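Phenylacetaldehyde dehydrogenase (Burkholderia cenocepacia, PDB 4O5H) probably catalyses the NAD+-dependent oxidation of phenylacetaldehyde to phenylacetate, as a member of the aldehyde dehydrogenase family. Local coordinates at residues 20-25 and 109-114; 46-51 and 60-65. All coordinates share one frame; numbering follows the deposited sequence.

From the N terminus the chain first reaches helix 21-28, which is one side of contact 1. Its partner, helix 109-120, comes more than 80 residues later, so contact 1 closes a long loop. Contact 2 lies wholly within that loop. It closes a short turn of its own, joining strands 47-52 and 57-63 into a two-stranded beta hairpin. The two contacts are nested and do not cross. Their centres are 20 Å apart, and their nearest atoms about 9 Å. A sodium ion ties the hairpin to helix 109-120: it is bound by Val51 of the hairpin and by Asp119, further along the helix. Helix 215-227 borders both contacts.

Contact 1. Residues 20-25 and 109-114; sequences LDATRA and ARELAE
Thr23 and Glu114 make the closest contact between helix 21-28 and helix 109-120. The axes of the short segments approach to 9.1 Å and cross at -47°. The OG1 hydroxyl of Thr23 donates to OE1 of Glu114 at 2.6 Å. The backbone N of Leu20 donates to the same OE1 at 2.9 Å. The two donors approach differently. Leu20 N takes the syn lone pair in a nearly straight bond (165°), while the hydroxyl comes from the anti side, somewhat out of the carboxylate plane. A chi1 of -57° sets OG1 of Thr23 beside its own backbone N, where it also comes within 3.6 Å of CG of Glu111. Leu20 is the N-cap residue, so Glu114 grips the very start of the first helix.

The other oxygen, OE2 of Glu114, forms a salt bridge with NE of Arg110 one turn earlier, at 2.8 Å. The bond lies near the guanidinium plane. Gln128 of helix 124-145 holds NH1 of Arg110. The carboxylate is therefore fixed at both oxygens. Thr23 and Glu114 are buried, and this is the tight part.

Glu111 is buried too. Its extended chain slides past Thr23 in the opposite direction. OE2 accepts a hydrogen bond from a water, which also donates to the carbonyl O of Ala22. Its main polar partner is Arg219 of helix 215-227, through a salt bridge.

The solvent side has only methyl touches without directed bonds. Exposed Leu20 lays CD1 against CG of Arg110 at 3.5 Å, and exposed Ala22 brings CB to 3.6 Å from OE1 of Glu111.

Two buried glutamates thus face the start of helix 21-28, each paired with an arginine. The arginines, with the positive end of the helix dipole close by, would be expected to favour ionised carboxylates.

Contact 2. Residues 46-51 and 60-65; sequences RQLDVV and ARVPEA. With NA (sodium ion), chain I.
Leu48 and Val62 form a hydrogen-bonded pair in the antiparallel beta hairpin of strands 47-52 and 57-63. Leu48 N donates to Val62 O at 2.7 Å, and Val62 N returns a bond to Leu48 O. Val50 N to Ala60 O and Glu64 N to Arg46 O extend the ladder.

One valine touches two neighbours. CG1 of Val62 is anti to the carbonyl carbon and meets CG2 of Val50. CG2 of Val62, between the backbone N and the carbonyl carbon, meets CD1 of Leu48 at 3.7 Å. CB of Val50 packs on CB of Ala60. Leu215 of helix 215-227 touches Val50, Ala60 and Val62 on this apolar face.

Asp49 and Arg61 lie side by side on the other face. The bend of Arg61 at chi3 (76°) places NE where it donates to a water that also donates to OD1 of Asp49. OD1 and NE themselves form a long salt bridge at 3.8 Å. OE1 of Gln47 sits 3.2 Å above the centre of the guanidinium, whose N-H groups do not point at it; NE2 of Gln47 donates to another water. At the open end, OE1 of Glu64 and NE of Arg46 form a long salt bridge at 3.8 Å. The oxygen lies well out of the guanidinium plane, so only the charges attract.

Val51 O helps bind the sodium ion with Asp119 and Asp212. The polar face, with long charge pairs and a bridging water, is probably held less firmly than the apolar face.

Contact 1. Residues 20-25 and 109-114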
loop_
_atom_site.group_PDB
_atom_site.type_symbol
_atom_site.label_atom_id
_atom_site.label_comp_id
_atom_site.label_asym_id
_atom_site.label_seq_id
_atom_site.Cartn_x
_atom_site.Cartn_y
_atom_site.Cartn_z
ATOM N N LEU A 20 9.664 40.723 8.583
ATOM C CA LEU A 20 10.389 41.115 7.392
ATOM C C LEU A 20 9.451 41.873 6.477
ATOM O O LEU A 20 8.251 41.571 6.386
ATOM C CB LEU A 20 10.973 39.895 6.660
ATOM C CG LEU A 20 12.085 39.127 7.376
ATOM C CD1 LEU A 20 12.457 37.926 6.545
ATOM C CD2 LEU A 20 13.311 39.986 7.600
ATOM N N ASP A 21 10.022 42.803 5.728
ATOM C CA ASP A 21 9.295 43.441 4.642
ATOM C C ASP A 21 8.677 42.420 3.685
ATOM O O ASP A 21 7.523 42.593 3.241
ATOM C CB ASP A 21 10.209 44.384 3.857
ATOM C CG ASP A 21 10.585 45.633 4.634
ATOM O OD1 ASP A 21 9.997 45.922 5.709
ATOM O OD2 ASP A 21 11.476 46.369 4.130
ATOM N N ALA A 22 9.419 41.363 3.341
ATOM C CA ALA A 22 8.914 40.369 2.394
ATOM C C ALA A 22 7.640 39.695 2.943
ATOM O O ALA A 22 6.709 39.424 2.184
ATOM C CB ALA A 22 9.976 39.320 2.057
ATOM N N THR A 23 7.651 39.394 4.234
ATOM C CA THR A 23 6.562 38.733 4.905
ATOM C C THR A 23 5.336 39.629 4.839
ATOM O O THR A 23 4.242 39.181 4.481
ATOM C CB THR A 23 6.905 38.450 6.385
ATOM O OG1 THR A 23 8.106 37.667 6.481
ATOM C CG2 THR A 23 5.755 37.703 7.065
ATOM N N ARG A 24 5.529 40.909 5.141
ATOM C CA ARG A 24 4.443 41.882 5.081
ATOM C C ARG A 24 3.866 41.983 3.659
ATOM O O ARG A 24 2.656 42.009 3.469
ATOM C CB ARG A 24 4.890 43.260 5.619
ATOM C CG ARG A 24 4.975 43.293 7.147
ATOM C CD ARG A 24 5.156 44.722 7.684
ATOM N NE ARG A 24 5.732 44.743 9.028
ATOM C CZ ARG A 24 5.065 44.475 10.152
ATOM N NH1 ARG A 24 3.770 44.168 10.129
ATOM N NH2 ARG A 24 5.707 44.510 11.307
ATOM N N ALA A 25 4.728 42.031 2.669
ATOM C CA ALA A 25 4.283 42.111 1.272
ATOM C C ALA A 25 3.486 40.883 0.875
ATOM O O ALA A 25 2.498 40.985 0.160
ATOM C CB ALA A 25 5.482 42.284 0.318
ATOM N N ALA A 109 14.383 31.523 4.210
ATOM C CA ALA A 109 14.000 30.750 5.384
ATOM C C ALA A 109 13.316 31.578 6.477
ATOM O O ALA A 109 12.324 31.144 7.047
ATOM C CB ALA A 109 15.222 30.034 5.941
ATOM N N ARG A 110 13.799 32.776 6.764
ATOM C CA ARG A 110 13.153 33.591 7.824
ATOM C C ARG A 110 11.730 33.991 7.441
ATOM O O ARG A 110 10.817 33.870 8.239
ATOM C CB ARG A 110 13.957 34.843 8.130
ATOM C CG ARG A 110 13.322 35.726 9.165
ATOM C CD ARG A 110 13.178 35.036 10.533
ATOM N NE ARG A 110 12.405 35.866 11.453
ATOM C CZ ARG A 110 12.356 35.688 12.768
ATOM N NH1 ARG A 110 12.990 34.687 13.321
ATOM N NH2 ARG A 110 11.672 36.520 13.535
ATOM N N GLU A 111 11.537 34.423 6.186
ATOM C CA GLU A 111 10.204 34.760 5.730
ATOM C C GLU A 111 9.245 33.559 5.826
ATOM O O GLU A 111 8.137 33.672 6.303
ATOM C CB GLU A 111 10.251 35.222 4.258
ATOM C CG GLU A 111 8.878 35.537 3.711
ATOM C CD GLU A 111 8.885 35.755 2.210
ATOM O OE1 GLU A 111 9.982 35.706 1.584
ATOM O OE2 GLU A 111 7.779 35.913 1.672
ATOM N N LEU A 112 9.694 32.406 5.360
ATOM C CA LEU A 112 8.869 31.197 5.467
ATOM C C LEU A 112 8.537 30.852 6.890
ATOM O O LEU A 112 7.407 30.453 7.188
ATOM C CB LEU A 112 9.574 30.013 4.788
ATOM C CG LEU A 112 9.580 30.076 3.228
ATOM C CD1 LEU A 112 10.571 29.090 2.639
ATOM C CD2 LEU A 112 8.201 29.801 2.710
ATOM N N ALA A 113 9.492 31.038 7.788
ATOM C CA ALA A 113 9.266 30.784 9.217
ATOM C C ALA A 113 8.253 31.743 9.807
ATOM O O ALA A 113 7.389 31.341 10.566
ATOM C CB ALA A 113 10.562 30.873 9.994
ATOM N N GLU A 114 8.341 33.013 9.443
ATOM C CA GLU A 114 7.359 34.012 9.921
ATOM C C GLU A 114 5.939 33.680 9.408
ATOM O O GLU A 114 4.967 33.736 10.163
ATOM C CB GLU A 114 7.779 35.436 9.487
ATOM C CG GLU A 114 9.050 35.897 10.217
ATOM C CD GLU A 114 9.523 37.290 9.883
ATOM O OE1 GLU A 114 8.973 37.942 8.963
ATOM O OE2 GLU A 114 10.483 37.728 10.572
HETATM O O HOH W 1 7.417 37.667 -0.137
#

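Contact 2. Residues 46-51 and 60-65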
loop_
_atom_site.group_PDB
_atom_site.type_symbol
_atom_site.label_atom_id
_atom_site.label_comp_id
_atom_site.label_asym_id
_atom_site.label_seq_id
_atom_site.Cartn_x
_atom_site.Cartn_y
_atom_site.Cartn_z
ATOM N N ARG A 46 -15.324 32.410 -4.339
ATOM C CA ARG A 46 -15.361 32.329 -2.884
ATOM C C ARG A 46 -13.977 32.271 -2.278
ATOM O O ARG A 46 -13.036 31.763 -2.881
ATOM C CB ARG A 46 -16.183 31.126 -2.381
ATOM C CG ARG A 46 -17.717 31.343 -2.440
ATOM C CD ARG A 46 -18.510 30.274 -1.673
ATOM N NE ARG A 46 -18.543 29.063 -2.446
ATOM C CZ ARG A 46 -19.484 28.118 -2.361
ATOM N NH1 ARG A 46 -20.520 28.218 -1.524
ATOM N NH2 ARG A 46 -19.383 27.038 -3.126
ATOM N N GLN A 47 -13.873 32.789 -1.058
ATOM C CA GLN A 47 -12.624 32.769 -0.341
ATOM C C GLN A 47 -12.810 32.304 1.088
ATOM O O GLN A 47 -13.871 32.430 1.657
ATOM C CB GLN A 47 -12.039 34.177 -0.283
ATOM C CG GLN A 47 -11.602 34.757 -1.602
ATOM C CD GLN A 47 -11.177 36.200 -1.441
ATOM O OE1 GLN A 47 -12.021 37.087 -1.299
ATOM N NE2 GLN A 47 -9.901 36.433 -1.410
ATOM N N LEU A 48 -11.745 31.826 1.686
ATOM C CA LEU A 48 -11.792 31.595 3.126
ATOM C C LEU A 48 -10.739 32.371 3.874
ATOM O O LEU A 48 -9.695 32.703 3.348
ATOM C CB LEU A 48 -11.765 30.115 3.441
ATOM C CG LEU A 48 -10.545 29.378 2.999
ATOM C CD1 LEU A 48 -9.493 29.459 4.078
ATOM C CD2 LEU A 48 -10.923 27.942 2.778
ATOM N N ASP A 49 -11.072 32.718 5.109
ATOM C CA ASP A 49 -10.200 33.484 5.977
ATOM C C ASP A 49 -9.036 32.690 6.509
ATOM O O ASP A 49 -9.180 31.555 6.874
ATOM C CB ASP A 49 -10.971 33.999 7.184
ATOM C CG ASP A 49 -11.978 35.058 6.828
ATOM O OD1 ASP A 49 -11.910 35.691 5.744
ATOM O OD2 ASP A 49 -12.848 35.267 7.677
ATOM N N VAL A 50 -7.893 33.350 6.582
ATOM C CA VAL A 50 -6.747 32.840 7.281
ATOM C C VAL A 50 -6.591 33.626 8.574
ATOM O O VAL A 50 -6.521 34.850 8.559
ATOM C CB VAL A 50 -5.483 32.983 6.444
ATOM C CG1 VAL A 50 -4.328 32.298 7.125
ATOM C CG2 VAL A 50 -5.721 32.363 5.083
ATOM N N VAL A 51 -6.538 32.894 9.674
ATOM C CA VAL A 51 -6.568 33.431 11.018
ATOM C C VAL A 51 -5.233 33.198 11.737
ATOM O O VAL A 51 -4.622 32.137 11.615
ATOM C CB VAL A 51 -7.689 32.764 11.804
ATOM C CG1 VAL A 51 -7.624 33.114 13.298
ATOM C CG2 VAL A 51 -9.057 33.169 11.250
ATOM N N ALA A 60 -5.211 37.139 6.182
ATOM C CA ALA A 60 -5.209 36.896 4.756
ATOM C C ALA A 60 -6.501 36.198 4.395
ATOM O O ALA A 60 -7.223 35.731 5.265
ATOM C CB ALA A 60 -4.017 36.010 4.327
ATOM N N ARG A 61 -6.737 36.093 3.093
ATOM C CA ARG A 61 -7.799 35.282 2.533
ATOM C C ARG A 61 -7.264 34.488 1.350
ATOM O O ARG A 61 -6.455 34.979 0.582
ATOM C CB ARG A 61 -8.926 36.173 2.071
ATOM C CG ARG A 61 -9.458 37.091 3.167
ATOM C CD ARG A 61 -10.472 38.056 2.619
ATOM N NE ARG A 61 -11.752 37.404 2.392
ATOM C CZ ARG A 61 -12.784 37.960 1.741
ATOM N NH1 ARG A 61 -12.695 39.205 1.237
ATOM N NH2 ARG A 61 -13.923 37.268 1.590
ATOM N N VAL A 62 -7.718 33.259 1.202
ATOM C CA VAL A 62 -7.294 32.414 0.070
ATOM C C VAL A 62 -8.529 31.857 -0.643
ATOM O O VAL A 62 -9.627 31.842 -0.058
ATOM C CB VAL A 62 -6.366 31.268 0.507
ATOM C CG1 VAL A 62 -5.133 31.831 1.204
ATOM C CG2 VAL A 62 -7.096 30.256 1.375
ATOM N N PRO A 63 -8.365 31.374 -1.895
ATOM C CA PRO A 63 -9.500 30.782 -2.545
ATOM C C PRO A 63 -10.074 29.580 -1.819
ATOM O O PRO A 63 -9.330 28.771 -1.259
ATOM C CB PRO A 63 -8.968 30.382 -3.914
ATOM C CG PRO A 63 -7.856 31.367 -4.150
ATOM C CD PRO A 63 -7.212 31.442 -2.788
ATOM N N GLU A 64 -11.400 29.466 -1.899
ATOM C CA GLU A 64 -12.129 28.300 -1.441
ATOM C C GLU A 64 -12.554 27.443 -2.652
ATOM O O GLU A 64 -13.609 27.661 -3.250
ATOM C CB GLU A 64 -13.357 28.746 -0.659
ATOM C CG GLU A 64 -14.073 27.567 -0.030
ATOM C CD GLU A 64 -15.556 27.754 0.127
ATOM O OE1 GLU A 64 -16.055 28.837 0.464
ATOM O OE2 GLU A 64 -16.228 26.775 -0.095
ATOM N N ALA A 65 -11.722 26.459 -2.993
ATOM C CA ALA A 65 -11.912 25.643 -4.203
ATOM C C ALA A 65 -13.049 24.672 -4.039
ATOM O O ALA A 65 -13.270 24.177 -2.959
ATOM C CB ALA A 65 -10.662 24.861 -4.513
HETATM NA NA NA I . -4.104 29.665 10.024
HETATM O O HOH W 2 -8.141 34.582 -2.369
HETATM O O HOH W 3 -12.848 35.001 3.323
HETATM O O HOH W 4 -6.383 30.085 9.355
HETATM O O HOH W 5 -5.043 29.190 12.145
#